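PDB 1BUN: Beta2-bungarotoxin from Bungarus multicinctus, which acts as a snake-venom neurotoxin, in which a phospholipid-hydrolysing phospholipase A2 subunit is disulfide-linked to a Kunitz-type chain and probably acts on nerve terminals. Local coordinates for residues N45-K48 against L52-C55. Sequence-based numbering, arbitrary orientation.
Sequences NHFK and LCRC
Phe47 packs on Leu52 and Cys53 of helix 50-57, and its side chain, which also touches Glu56 and Cys57, can be followed outward atom by atom. Its CB lies 3.6 Å from CD2 of Leu52, a methyl that sits at the ring's edge, near its plane. One bond further, CG of Phe47 comes to 3.9 Å from CA of Cys53. The ring carbon CD1 of Phe47 then reaches CB of Cys53 at 3.6 Å, an oblique approach, and SG of Cys53 lies beside the CD1-CE1 bond of Phe47, 3.8 Å from CD1. With SG 4.7 Å from the Phe47 ring centroid and 54° off the normal, this is an oblique sulfur-aromatic contact. Cys53 turns its sulfur anti to the backbone N (chi1 174°), where it is also bonded to Cys32, tying the helix to strand 31-37. At the exposed margin, NZ of Lys48 passes 3.8 Å from Leu52 CD2 and forms a salt bridge with an acidic side chain of the phospholipase chain; an apolar side chain of that chain packs on Leu52. Across the two segments the contact is van der Waals and sulfur-aromatic, without hydrogen bonds; Phe47-Phe23 backbone bonds also hold the loop. Buried Phe47 and Cys53 thus adjoin a partly exposed Leu52 bordering the subunit interface.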
ATOM      1  N   ASN B  45      15.305 -12.792   4.317  1.00 17.21           N
ATOM      2  CA  ASN B  45      16.164 -11.648   4.011  1.00 16.00           C
ATOM      3  C   ASN B  45      16.874 -12.012   2.718  1.00 16.63           C
ATOM      4  O   ASN B  45      18.002 -12.536   2.720  1.00 17.30           O
ATOM      5  CB  ASN B  45      17.185 -11.393   5.138  1.00 15.53           C
ATOM      6  CG  ASN B  45      17.944 -10.082   4.967  1.00 17.13           C
ATOM      7  OD1 ASN B  45      17.766  -9.380   3.973  1.00 20.69           O
ATOM      8  ND2 ASN B  45      18.794  -9.748   5.923  1.00 14.78           N
ATOM      9  N   HIS B  46      16.114 -11.924   1.634  1.00 17.19           N
ATOM     10  CA  HIS B  46      16.592 -12.202   0.283  1.00 16.71           C
ATOM     11  C   HIS B  46      15.506 -11.719  -0.671  1.00 17.35           C
ATOM     12  O   HIS B  46      14.367 -12.198  -0.640  1.00 18.42           O
ATOM     13  CB  HIS B  46      16.912 -13.697   0.078  1.00 13.41           C
ATOM     14  CG  HIS B  46      15.743 -14.616   0.271  1.00 12.02           C
ATOM     15  ND1 HIS B  46      14.775 -14.851  -0.681  1.00 11.11           N
ATOM     16  CD2 HIS B  46      15.417 -15.408   1.326  1.00 10.74           C
ATOM     17  CE1 HIS B  46      13.919 -15.753  -0.187  1.00  9.97           C
ATOM     18  NE2 HIS B  46      14.270 -16.121   1.032  1.00 10.56           N
ATOM     19  N   PHE B  47      15.836 -10.768  -1.524  1.00 17.02           N
ATOM     20  CA  PHE B  47      14.819 -10.250  -2.426  1.00 18.94           C
ATOM     21  C   PHE B  47      15.344 -10.191  -3.862  1.00 18.79           C
ATOM     22  O   PHE B  47      16.530  -9.964  -4.067  1.00 19.24           O
ATOM     23  CB  PHE B  47      14.347  -8.850  -1.924  1.00 20.53           C
ATOM     24  CG  PHE B  47      14.176  -8.762  -0.417  1.00 19.47           C
ATOM     25  CD1 PHE B  47      15.270  -8.540   0.409  1.00 20.18           C
ATOM     26  CD2 PHE B  47      12.950  -8.985   0.170  1.00 20.65           C
ATOM     27  CE1 PHE B  47      15.150  -8.549   1.803  1.00 20.04           C
ATOM     28  CE2 PHE B  47      12.819  -8.999   1.576  1.00 22.24           C
ATOM     29  CZ  PHE B  47      13.930  -8.781   2.388  1.00 20.12           C
ATOM     30  N   LYS B  48      14.462 -10.378  -4.841  1.00 19.38           N
ATOM     31  CA  LYS B  48      14.841 -10.344  -6.251  1.00 21.02           C
ATOM     32  C   LYS B  48      15.632  -9.108  -6.617  1.00 21.03           C
ATOM     33  O   LYS B  48      16.404  -9.149  -7.557  1.00 21.87           O
ATOM     34  CB  LYS B  48      13.631 -10.328  -7.183  1.00 26.22           C
ATOM     35  CG  LYS B  48      12.403 -11.129  -6.792  1.00 32.88           C
ATOM     36  CD  LYS B  48      11.216 -10.706  -7.693  1.00 36.00           C
ATOM     37  CE  LYS B  48       9.885 -11.325  -7.233  1.00 37.44           C
ATOM     38  NZ  LYS B  48       9.375 -10.731  -5.966  1.00 35.90           N
ATOM     39  N   LEU B  52      13.141  -3.676  -4.230  1.00 23.47           N
ATOM     40  CA  LEU B  52      12.273  -4.501  -3.391  1.00 23.06           C
ATOM     41  C   LEU B  52      12.850  -4.610  -1.958  1.00 23.78           C
ATOM     42  O   LEU B  52      12.129  -4.531  -0.939  1.00 23.72           O
ATOM     43  CB  LEU B  52      12.165  -5.896  -4.019  1.00 22.58           C
ATOM     44  CG  LEU B  52      11.267  -6.859  -3.252  1.00 23.96           C
ATOM     45  CD1 LEU B  52       9.839  -6.330  -3.290  1.00 24.06           C
ATOM     46  CD2 LEU B  52      11.359  -8.284  -3.794  1.00 23.36           C
ATOM     47  N   CYS B  53      14.163  -4.797  -1.892  1.00 23.54           N
ATOM     48  CA  CYS B  53      14.858  -4.914  -0.627  1.00 22.74           C
ATOM     49  C   CYS B  53      14.815  -3.612   0.177  1.00 23.25           C
ATOM     50  O   CYS B  53      14.551  -3.658   1.378  1.00 23.96           O
ATOM     51  CB  CYS B  53      16.306  -5.348  -0.853  1.00 21.87           C
ATOM     52  SG  CYS B  53      17.278  -5.358   0.670  1.00 19.90           S
ATOM     53  N   ARG B  54      15.048  -2.458  -0.452  1.00 21.62           N
ATOM     54  CA  ARG B  54      15.015  -1.204   0.301  1.00 22.43           C
ATOM     55  C   ARG B  54      13.607  -1.077   0.828  1.00 23.93           C
ATOM     56  O   ARG B  54      13.367  -0.959   2.029  1.00 24.19           O
ATOM     57  CB  ARG B  54      15.304  -0.005  -0.583  1.00 24.54           C
ATOM     58  CG  ARG B  54      16.387  -0.208  -1.591  1.00 29.43           C
ATOM     59  CD  ARG B  54      16.921   1.105  -2.034  1.00 34.40           C
ATOM     60  NE  ARG B  54      17.787   1.681  -1.014  1.00 40.17           N
ATOM     61  CZ  ARG B  54      19.106   1.475  -0.960  1.00 43.76           C
ATOM     62  NH1 ARG B  54      19.704   0.697  -1.880  1.00 44.40           N
ATOM     63  NH2 ARG B  54      19.826   2.046   0.014  1.00 44.44           N
ATOM     64  N   CYS B  55      12.670  -1.232  -0.099  1.00 26.33           N
ATOM     65  CA  CYS B  55      11.248  -1.160   0.182  1.00 26.20           C
ATOM     66  C   CYS B  55      10.862  -1.906   1.443  1.00 25.52           C
ATOM     67  O   CYS B  55      10.123  -1.384   2.274  1.00 26.35           O
ATOM     68  CB  CYS B  55      10.479  -1.765  -0.979  1.00 26.31           C
ATOM     69  SG  CYS B  55       8.704  -1.426  -0.901  1.00 30.23           S
TER